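Local coordinates for protein ribosomal RNA methyltransferase, putative (Plasmodium falciparum, PDB 2PLW) that probably transfers a methyl group from S-adenosylmethionine, which it binds, to a ribose 2'-hydroxyl of ribosomal RNA, as an FtsJ-like (RlmE family) methyltransferase domain, at residues K22-L27 / I107-S112; T149-M154 / E188-C193; G169-V174 / K194-R199. One frame throughout, in Å; residues are numbered along the deposited sequence.

Contact 1 (K22-L27 / I107-S112)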
loop_
_atom_site.group_PDB
_atom_site.type_symbol
_atom_site.label_atom_id
_atom_site.label_comp_id
_atom_site.label_asym_id
_atom_site.label_seq_id
_atom_site.Cartn_x
_atom_site.Cartn_y
_atom_site.Cartn_z
ATOM N N LYS A 22 -10.530 1.917 -14.077
ATOM C CA LYS A 22 -11.631 0.963 -14.080
ATOM C C LYS A 22 -11.148 -0.491 -14.093
ATOM O O LYS A 22 -10.063 -0.781 -14.579
ATOM C CB LYS A 22 -12.559 1.227 -15.280
ATOM C CG LYS A 22 -11.935 0.952 -16.631
ATOM C CD LYS A 22 -12.975 1.107 -17.748
ATOM C CE LYS A 22 -12.423 0.675 -19.103
ATOM N NZ LYS A 22 -11.286 1.515 -19.637
ATOM N N ASN A 23 -11.972 -1.386 -13.559
ATOM C CA ASN A 23 -11.737 -2.834 -13.609
ATOM C C ASN A 23 -10.413 -3.238 -12.958
ATOM O O ASN A 23 -9.683 -4.094 -13.473
ATOM C CB ASN A 23 -11.826 -3.378 -15.055
ATOM C CG ASN A 23 -12.018 -4.894 -15.099
ATOM O OD1 ASN A 23 -12.406 -5.505 -14.106
ATOM N ND2 ASN A 23 -11.732 -5.501 -16.248
ATOM N N LYS A 24 -10.112 -2.602 -11.833
ATOM C CA LYS A 24 -8.924 -2.966 -11.056
ATOM C C LYS A 24 -9.313 -3.422 -9.669
ATOM O O LYS A 24 -10.273 -2.897 -9.077
ATOM C CB LYS A 24 -7.964 -1.784 -10.908
ATOM C CG LYS A 24 -7.470 -1.168 -12.248
ATOM C CD LYS A 24 -6.514 -2.105 -12.966
ATOM C CE LYS A 24 -6.176 -1.607 -14.371
ATOM N NZ LYS A 24 -5.348 -2.622 -15.088
ATOM N N ILE A 25 -8.542 -4.378 -9.157
ATOM C CA ILE A 25 -8.666 -4.746 -7.749
ATOM C C ILE A 25 -7.614 -3.902 -7.013
ATOM O O ILE A 25 -6.439 -3.907 -7.370
ATOM C CB ILE A 25 -8.437 -6.243 -7.538
ATOM C CG1 ILE A 25 -9.531 -7.049 -8.263
ATOM C CG2 ILE A 25 -8.432 -6.565 -6.050
ATOM C CD1 ILE A 25 -9.407 -8.588 -8.062
ATOM N N ILE A 26 -8.047 -3.216 -5.968
ATOM C CA ILE A 26 -7.211 -2.234 -5.252
ATOM C C ILE A 26 -7.154 -2.552 -3.758
ATOM O O ILE A 26 -8.180 -2.724 -3.096
ATOM C CB ILE A 26 -7.760 -0.810 -5.457
ATOM C CG1 ILE A 26 -7.871 -0.499 -6.952
ATOM C CG2 ILE A 26 -6.833 0.239 -4.821
ATOM C CD1 ILE A 26 -8.923 0.550 -7.241
ATOM N N LEU A 27 -5.933 -2.627 -3.234
ATOM C CA LEU A 27 -5.710 -2.871 -1.809
ATOM C C LEU A 27 -5.050 -1.666 -1.167
ATOM O O LEU A 27 -4.053 -1.162 -1.657
ATOM C CB LEU A 27 -4.816 -4.096 -1.621
ATOM C CG LEU A 27 -4.386 -4.412 -0.180
ATOM C CD1 LEU A 27 -5.571 -4.729 0.693
ATOM C CD2 LEU A 27 -3.407 -5.574 -0.164
ATOM N N ILE A 107 -3.912 -8.768 -7.278
ATOM C CA ILE A 107 -4.348 -7.440 -6.931
ATOM C C ILE A 107 -3.635 -6.460 -7.863
ATOM O O ILE A 107 -2.437 -6.501 -7.968
ATOM C CB ILE A 107 -3.963 -7.131 -5.447
ATOM C CG1 ILE A 107 -4.620 -8.158 -4.509
ATOM C CG2 ILE A 107 -4.389 -5.717 -5.045
ATOM C CD1 ILE A 107 -4.363 -7.893 -3.073
ATOM N N ASP A 108 -4.372 -5.584 -8.529
ATOM C CA ASP A 108 -3.767 -4.684 -9.506
ATOM C C ASP A 108 -3.023 -3.471 -8.964
ATOM O O ASP A 108 -2.062 -2.993 -9.589
ATOM C CB ASP A 108 -4.839 -4.219 -10.484
ATOM C CG ASP A 108 -5.503 -5.372 -11.174
ATOM O OD1 ASP A 108 -4.836 -6.002 -12.004
ATOM O OD2 ASP A 108 -6.665 -5.695 -10.840
ATOM N N ILE A 109 -3.501 -2.948 -7.839
ATOM C CA ILE A 109 -2.939 -1.762 -7.237
ATOM C C ILE A 109 -2.835 -2.004 -5.752
ATOM O O ILE A 109 -3.843 -2.311 -5.088
ATOM C CB ILE A 109 -3.816 -0.504 -7.498
ATOM C CG1 ILE A 109 -4.053 -0.314 -8.996
ATOM C CG2 ILE A 109 -3.174 0.714 -6.868
ATOM C CD1 ILE A 109 -5.224 0.664 -9.325
ATOM N N ILE A 110 -1.611 -1.935 -5.250
ATOM C CA ILE A 110 -1.403 -2.093 -3.818
ATOM C C ILE A 110 -0.796 -0.799 -3.300
ATOM O O ILE A 110 0.271 -0.391 -3.736
ATOM C CB ILE A 110 -0.525 -3.314 -3.499
ATOM C CG1 ILE A 110 -1.248 -4.607 -3.896
ATOM C CG2 ILE A 110 -0.195 -3.358 -1.990
ATOM C CD1 ILE A 110 -0.335 -5.867 -3.747
ATOM N N LEU A 111 -1.512 -0.178 -2.378
ATOM C CA LEU A 111 -1.116 1.093 -1.774
ATOM C C LEU A 111 -0.837 0.867 -0.292
ATOM O O LEU A 111 -1.544 0.113 0.377
ATOM C CB LEU A 111 -2.242 2.128 -1.899
ATOM C CG LEU A 111 -2.861 2.322 -3.295
ATOM C CD1 LEU A 111 -4.109 3.216 -3.277
ATOM C CD2 LEU A 111 -1.835 2.884 -4.284
ATOM N N SER A 112 0.182 1.538 0.219
ATOM C CA SER A 112 0.413 1.535 1.648
ATOM C C SER A 112 0.704 2.930 2.166
ATOM O O SER A 112 1.676 3.574 1.758
ATOM C CB SER A 112 1.551 0.586 2.028
ATOM O OG SER A 112 1.888 0.786 3.376
HETATM O O HOH W 1 -5.472 -5.560 -14.901
#

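Contact 2 (T149-M154 / E188-C193)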
loop_
_atom_site.group_PDB
_atom_site.type_symbol
_atom_site.label_atom_id
_atom_site.label_comp_id
_atom_site.label_asym_id
_atom_site.label_seq_id
_atom_site.Cartn_x
_atom_site.Cartn_y
_atom_site.Cartn_z
ATOM N N THR A 149 0.587 -1.882 -9.987
ATOM C CA THR A 149 1.183 -0.679 -9.354
ATOM C C THR A 149 1.294 -0.864 -7.845
ATOM O O THR A 149 0.390 -1.367 -7.197
ATOM C CB THR A 149 0.323 0.592 -9.661
ATOM O OG1 THR A 149 0.317 0.822 -11.073
ATOM C CG2 THR A 149 0.846 1.851 -8.958
ATOM N N TYR A 150 2.409 -0.423 -7.289
ATOM C CA TYR A 150 2.632 -0.536 -5.850
ATOM C C TYR A 150 3.163 0.785 -5.379
ATOM O O TYR A 150 4.163 1.261 -5.931
ATOM C CB TYR A 150 3.672 -1.617 -5.619
ATOM C CG TYR A 150 4.217 -1.718 -4.206
ATOM C CD1 TYR A 150 3.345 -1.773 -3.104
ATOM C CD2 TYR A 150 5.585 -1.899 -3.988
ATOM C CE1 TYR A 150 3.838 -1.933 -1.778
ATOM C CE2 TYR A 150 6.092 -2.061 -2.673
ATOM C CZ TYR A 150 5.215 -2.085 -1.588
ATOM O OH TYR A 150 5.690 -2.239 -0.297
ATOM N N ILE A 151 2.502 1.375 -4.387
ATOM C CA ILE A 151 2.960 2.638 -3.784
ATOM C C ILE A 151 3.086 2.461 -2.285
ATOM O O ILE A 151 2.166 2.008 -1.618
ATOM C CB ILE A 151 2.018 3.815 -4.134
ATOM C CG1 ILE A 151 1.905 3.905 -5.652
ATOM C CG2 ILE A 151 2.607 5.094 -3.543
ATOM C CD1 ILE A 151 1.006 5.026 -6.136
ATOM N N VAL A 152 4.261 2.767 -1.742
ATOM C CA VAL A 152 4.474 2.515 -0.317
ATOM C C VAL A 152 5.167 3.704 0.333
ATOM O O VAL A 152 6.151 4.236 -0.199
ATOM C CB VAL A 152 5.257 1.194 -0.086
ATOM C CG1 VAL A 152 6.609 1.195 -0.816
ATOM C CG2 VAL A 152 5.418 0.886 1.414
ATOM N N LYS A 153 4.635 4.112 1.479
ATOM C CA LYS A 153 5.250 5.201 2.247
ATOM C C LYS A 153 6.417 4.713 3.112
ATOM O O LYS A 153 6.407 3.592 3.614
ATOM C CB LYS A 153 4.190 5.894 3.112
ATOM C CG LYS A 153 4.664 7.195 3.764
ATOM C CD LYS A 153 3.527 7.880 4.524
ATOM C CE LYS A 153 2.969 7.129 5.700
ATOM N NZ LYS A 153 1.787 7.855 6.269
ATOM N N MET A 154 7.419 5.570 3.293
ATOM C CA MET A 154 8.440 5.287 4.308
ATOM C C MET A 154 9.065 6.588 4.774
ATOM O O MET A 154 8.936 7.623 4.080
ATOM C CB MET A 154 9.526 4.362 3.766
ATOM C CG MET A 154 10.471 5.017 2.752
ATOM S SD MET A 154 11.877 3.957 2.317
ATOM C CE MET A 154 12.563 3.583 3.939
ATOM N N GLU A 188 8.864 12.072 5.095
ATOM C CA GLU A 188 8.276 10.888 4.458
ATOM C C GLU A 188 8.198 11.019 2.948
ATOM O O GLU A 188 8.010 12.111 2.413
ATOM C CB GLU A 188 6.881 10.629 4.997
ATOM C CG GLU A 188 6.866 9.924 6.341
ATOM C CD GLU A 188 5.481 9.867 6.936
ATOM O OE1 GLU A 188 4.628 10.692 6.536
ATOM O OE2 GLU A 188 5.248 8.990 7.807
ATOM N N ILE A 189 8.356 9.891 2.259
ATOM C CA ILE A 189 8.263 9.861 0.805
ATOM C C ILE A 189 7.407 8.663 0.467
ATOM O O ILE A 189 7.150 7.832 1.344
ATOM C CB ILE A 189 9.646 9.713 0.097
ATOM C CG1 ILE A 189 10.441 8.499 0.629
ATOM C CG2 ILE A 189 10.497 11.000 0.220
ATOM C CD1 ILE A 189 10.353 7.276 -0.275
ATOM N N TYR A 190 6.960 8.603 -0.780
ATOM C CA TYR A 190 6.364 7.384 -1.313
ATOM C C TYR A 190 7.263 6.833 -2.403
ATOM O O TYR A 190 7.796 7.595 -3.205
ATOM C CB TYR A 190 4.958 7.644 -1.863
ATOM C CG TYR A 190 3.948 8.033 -0.813
ATOM C CD1 TYR A 190 3.216 7.057 -0.116
ATOM C CD2 TYR A 190 3.714 9.381 -0.513
ATOM C CE1 TYR A 190 2.272 7.403 0.835
ATOM C CE2 TYR A 190 2.767 9.743 0.452
ATOM C CZ TYR A 190 2.061 8.752 1.125
ATOM O OH TYR A 190 1.137 9.145 2.075
ATOM N N LEU A 191 7.430 5.505 -2.428
ATOM C CA LEU A 191 8.059 4.831 -3.553
ATOM C C LEU A 191 6.914 4.382 -4.467
ATOM O O LEU A 191 6.047 3.637 -4.042
ATOM C CB LEU A 191 8.899 3.643 -3.097
ATOM C CG LEU A 191 10.061 3.997 -2.150
ATOM C CD1 LEU A 191 10.515 2.761 -1.322
ATOM C CD2 LEU A 191 11.227 4.600 -2.919
ATOM N N VAL A 192 6.892 4.929 -5.673
ATOM C CA VAL A 192 5.854 4.653 -6.667
ATOM C C VAL A 192 6.389 3.678 -7.697
ATOM O O VAL A 192 7.329 3.993 -8.446
ATOM C CB VAL A 192 5.392 5.973 -7.357
ATOM C CG1 VAL A 192 4.295 5.667 -8.371
ATOM C CG2 VAL A 192 4.889 6.923 -6.325
ATOM N N CYS A 193 5.791 2.482 -7.760
ATOM C CA CYS A 193 6.334 1.424 -8.569
ATOM C C CYS A 193 5.310 1.024 -9.608
ATOM O O CYS A 193 4.186 0.656 -9.269
ATOM C CB CYS A 193 6.631 0.197 -7.686
ATOM S SG CYS A 193 7.638 0.594 -6.230
#

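Contact 3 (G169-V174 / K194-R199)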
loop_
_atom_site.group_PDB
_atom_site.type_symbol
_atom_site.label_atom_id
_atom_site.label_comp_id
_atom_site.label_asym_id
_atom_site.label_seq_id
_atom_site.Cartn_x
_atom_site.Cartn_y
_atom_site.Cartn_z
ATOM N N GLY A 169 14.199 -4.045 -9.210
ATOM C CA GLY A 169 14.394 -5.418 -9.607
ATOM C C GLY A 169 13.107 -6.174 -9.874
ATOM O O GLY A 169 13.147 -7.300 -10.359
ATOM N N MET A 170 11.956 -5.579 -9.576
ATOM C CA MET A 170 10.719 -6.278 -9.854
ATOM C C MET A 170 9.650 -5.475 -10.600
ATOM O O MET A 170 8.629 -6.036 -10.990
ATOM C CB MET A 170 10.179 -6.982 -8.604
ATOM C CG MET A 170 9.783 -6.117 -7.474
ATOM S SD MET A 170 9.713 -7.146 -5.962
ATOM C CE MET A 170 11.071 -6.480 -5.035
ATOM N N PHE A 171 9.891 -4.178 -10.763
ATOM C CA PHE A 171 9.000 -3.288 -11.500
ATOM C C PHE A 171 9.730 -2.640 -12.665
ATOM O O PHE A 171 10.930 -2.356 -12.588
ATOM C CB PHE A 171 8.476 -2.169 -10.599
ATOM C CG PHE A 171 7.507 -2.628 -9.571
ATOM C CD1 PHE A 171 6.137 -2.606 -9.822
ATOM C CD2 PHE A 171 7.969 -3.112 -8.335
ATOM C CE1 PHE A 171 5.239 -3.034 -8.867
ATOM C CE2 PHE A 171 7.075 -3.550 -7.356
ATOM C CZ PHE A 171 5.690 -3.513 -7.619
ATOM N N GLN A 172 8.983 -2.338 -13.719
ATOM C CA GLN A 172 9.593 -1.629 -14.825
ATOM C C GLN A 172 10.194 -0.302 -14.387
ATOM O O GLN A 172 11.325 0.008 -14.778
ATOM C CB GLN A 172 8.589 -1.403 -15.933
ATOM C CG GLN A 172 9.238 -0.770 -17.162
ATOM C CD GLN A 172 8.197 -0.249 -18.094
ATOM O OE1 GLN A 172 7.031 -0.573 -17.951
ATOM N NE2 GLN A 172 8.598 0.615 -19.040
ATOM N N LEU A 173 9.444 0.480 -13.600
ATOM C CA LEU A 173 9.917 1.799 -13.145
ATOM C C LEU A 173 9.595 2.030 -11.682
ATOM O O LEU A 173 8.534 1.638 -11.207
ATOM C CB LEU A 173 9.319 2.971 -13.938
ATOM C CG LEU A 173 8.779 3.065 -15.370
ATOM C CD1 LEU A 173 7.280 2.853 -15.380
ATOM C CD2 LEU A 173 9.087 4.469 -15.913
ATOM N N VAL A 174 10.484 2.738 -10.994
ATOM C CA VAL A 174 10.261 3.115 -9.608
ATOM C C VAL A 174 10.679 4.558 -9.398
ATOM O O VAL A 174 11.807 4.931 -9.748
ATOM C CB VAL A 174 11.060 2.213 -8.622
ATOM C CG1 VAL A 174 10.778 2.635 -7.183
ATOM C CG2 VAL A 174 10.681 0.736 -8.813
ATOM N N LYS A 194 5.730 1.082 -10.870
ATOM C CA LYS A 194 4.862 0.826 -11.994
ATOM C C LYS A 194 5.286 -0.361 -12.818
ATOM O O LYS A 194 6.466 -0.532 -13.156
ATOM C CB LYS A 194 4.776 2.092 -12.858
ATOM C CG LYS A 194 4.414 3.349 -12.051
ATOM C CD LYS A 194 2.903 3.555 -11.883
ATOM C CE LYS A 194 2.240 4.161 -13.124
ATOM N NZ LYS A 194 2.354 5.660 -13.249
ATOM N N ASN A 195 4.287 -1.192 -13.134
ATOM C CA ASN A 195 4.378 -2.315 -14.039
ATOM C C ASN A 195 5.212 -3.443 -13.425
ATOM O O ASN A 195 6.357 -3.687 -13.789
ATOM C CB ASN A 195 4.836 -1.864 -15.459
ATOM C CG ASN A 195 4.697 -2.960 -16.491
ATOM O OD1 ASN A 195 3.929 -3.899 -16.319
ATOM N ND2 ASN A 195 5.440 -2.828 -17.595
ATOM N N PHE A 196 4.561 -4.149 -12.489
ATOM C CA PHE A 196 5.194 -5.317 -11.893
ATOM C C PHE A 196 5.546 -6.337 -12.965
ATOM O O PHE A 196 4.674 -6.795 -13.710
ATOM C CB PHE A 196 4.247 -5.965 -10.886
ATOM C CG PHE A 196 4.877 -7.148 -10.148
ATOM C CD1 PHE A 196 5.900 -6.921 -9.229
ATOM C CD2 PHE A 196 4.458 -8.464 -10.384
ATOM C CE1 PHE A 196 6.492 -8.002 -8.527
ATOM C CE2 PHE A 196 5.040 -9.542 -9.715
ATOM C CZ PHE A 196 6.058 -9.310 -8.780
ATOM N N LEU A 197 6.820 -6.724 -12.990
ATOM C CA LEU A 197 7.310 -7.721 -13.939
ATOM C C LEU A 197 7.769 -9.021 -13.285
ATOM O O LEU A 197 8.152 -9.952 -13.988
ATOM C CB LEU A 197 8.480 -7.149 -14.769
ATOM C CG LEU A 197 8.162 -5.882 -15.567
ATOM C CD1 LEU A 197 9.439 -5.258 -16.119
ATOM C CD2 LEU A 197 7.149 -6.152 -16.638
ATOM N N GLY A 198 7.765 -9.074 -11.956
ATOM C CA GLY A 198 8.394 -10.208 -11.240
ATOM C C GLY A 198 9.906 -10.050 -11.232
ATOM O O GLY A 198 10.453 -9.081 -11.787
ATOM N N ARG A 199 10.600 -11.016 -10.634
ATOM C CA ARG A 199 12.073 -10.941 -10.555
ATOM C C ARG A 199 12.749 -11.533 -11.792
ATOM O O ARG A 199 12.138 -12.313 -12.531
ATOM C CB ARG A 199 12.610 -11.621 -9.305
ATOM C CG ARG A 199 11.618 -11.759 -8.154
ATOM C CD ARG A 199 12.337 -11.644 -6.834
ATOM N NE ARG A 199 12.677 -10.252 -6.575
ATOM C CZ ARG A 199 13.515 -9.832 -5.635
ATOM N NH1 ARG A 199 14.131 -10.691 -4.824
ATOM N NH2 ARG A 199 13.739 -8.533 -5.516
#

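Contact 1 (K22-L27 / I107-S112)
Asp108 CG stands anti to its own carbonyl carbon, beside its N (chi1 -58°), on the side of Lys24 and Ile25. OD2 accepts the amide of Ile25 through its anti lone pair. The bond is short and practically straight, Ile25 N to Asp108 OD2 2.8 Å at 179°. The side chain thus stands in for a backbone acceptor at the point where the chain turns a corner. Lys24 is bent at chi2 (-71°), which brings CD against Asp108 CB; Lys24 CD lies 3.7 Å from Asp108 CB, and the two side chains cross at about a right angle. The charged ends do not touch. One water joins them, accepting from Lys24 NZ and donating to Asp108 OD1. OD1 also takes a hydrogen bond from Asn145 ND2.

Beyond this corner the segments run as two parallel neighbours at the centre of the Rossmann-like sheet of class I methyltransferases. The backbone bonds zigzag from one strand to the other. Ile109 N donates to Ile25 O, Leu27 N to Ile109 O, and Leu111 N to Leu27 O, the last at 2.8 Å. Asp108 N adds a weak, bent bond to Ile25 O.

Side chains pack on both faces. On one, Ile26 and Ile109 run alongside each other in the same direction, with Ile26 CG1 3.7 Å from Ile109 CD1. Helix 35-43 packs here through Ile40, which touches Ile26 and Leu111, and through Trp36 of the S-adenosylmethionine site, which also meets Leu111. Leu27, on the other face, meets Ile107, which comes from before the corner: Leu27 CB sits 3.8 Å from Ile107 CG2, and Leu27 CD2 meets Ile107 CD1 at the same distance. Phe139 and Tyr143 of helix 122-143 lie against this pair.

Contact 2 (T149-M154 / E188-C193)
Tyr150 O accepts the amide of Cys193 in the shortest polar bond between the strands, Cys193 N to Tyr150 O 2.7 Å, though bent to 144°. Tyr150 N donates back to Cys193 O. Val152 with Leu191 and Met154 with Ile189 repeat this two-way pairing.

The side chains of Lys153 and Tyr190, a non-hydrogen-bonded pair, share one face of the sheet. Lys153 CG is anti to the backbone N (chi1 -170°) and lies over the Tyr190 ring, 3.8 Å above its plane and shifted toward the rim. This is a CH-pi contact. Lys153 CB closes on Tyr190 CE1 at 3.3 Å. Glu188 comes to the lysine from the side away from the Tyr190 ring, with OE2 3.6 Å from Lys153 CE. Its salt bridge is long, Lys153 NZ to Glu188 OE2 4.0 Å. The closer polar partner is Asp113, whose OD1 forms a salt bridge with Lys153 NZ and a hydrogen bond with Tyr190 OH.

On the opposite face Met154 and Ile189 run alongside each other, Met154 CG 3.8 Å from Ile189 CD1. Cys193 SG meets the Tyr150 ring obliquely, 3.9 Å from Tyr150 CD2.

Lys153 is the predicted proton acceptor, and its side chain lies about 4 Å, nearest atoms, from the bound S-adenosylmethionine. Strand 188-196 is the antiparallel strand inserted between 148-155 and 171-176, which gives the 3-2-1-4-5-7-6 strand order of the class I methyltransferase sheet.

Contact 3 (G169-V174 / K194-R199)
A classic beta bulge marks this end of the C-terminal beta hairpin, strands 171-176 and 188-196, at the edge of the methyltransferase sheet. Gln172 and Leu173 both face Lys194. Leu173 and Lys194 exchange two backbone bonds, Leu173 N to Lys194 O at 3.2 Å and Lys194 N to Leu173 O. The amide of Gln172 donates to Asn195 O, which it approaches from above the carbonyl plane. Further along, Met170 O takes a firm bond from Leu197 N, 2.8 Å, and a weak one from Gly198 N.

The two phenylalanines are a non-hydrogen-bonded pair on one face of the hairpin. They form an edge-to-face pair, the edge of Phe196 turned to the face of Phe171, with the planes at 67°. Phe196 CG is anti to the backbone N (chi1 -176°), and from it CD1 reaches 3.8 Å above the Phe171 plane, toward its rim. Phe171 CE1 meets Phe196 CB at 3.7 Å. Phe171 also touches Met140 of helix 122-143. Gly198 N lies over the centre of one face of the Phe196 ring.

Other side chains meet nearer the surface. Met170 CE comes 3.4 Å from Arg199 NH2, the two chains running alongside each other. Leu173 CD1 packs on Lys194 CB, while Lys194 NZ leads off to Tyr17 O. Asn195 ND2 donates to Gln172 OE1 at 2.8 Å in a nearly straight bond; the oxygen lies in the amide plane of Asn195, and the two amides are turned 76° apart.

In the fold
All three contacts lie in one mixed sheet; contact 3 runs on from it into a loop. Contacts 1 and 2 are buried. Contact 3 is only partly so and lies away from the annotated sites. Contact 1 is parallel; contacts 2 and 3 are antiparallel. Strands 107-112 and 148-155 are neighbours and connect contact 1 to contact 2, through a probable hydrogen bond, Ser112 N to Ile151 O 2.7 Å. Contacts 2 and 3 share strand 188-196, and the Phe171 ring packs on Tyr150 and Cys193. Contact 1 is mostly aliphatic, with a polar corner at one end. Contact 2 carries charged groups next to the cofactor. Contact 3 combines an aromatic pair with amide and arginine side chains at the surface.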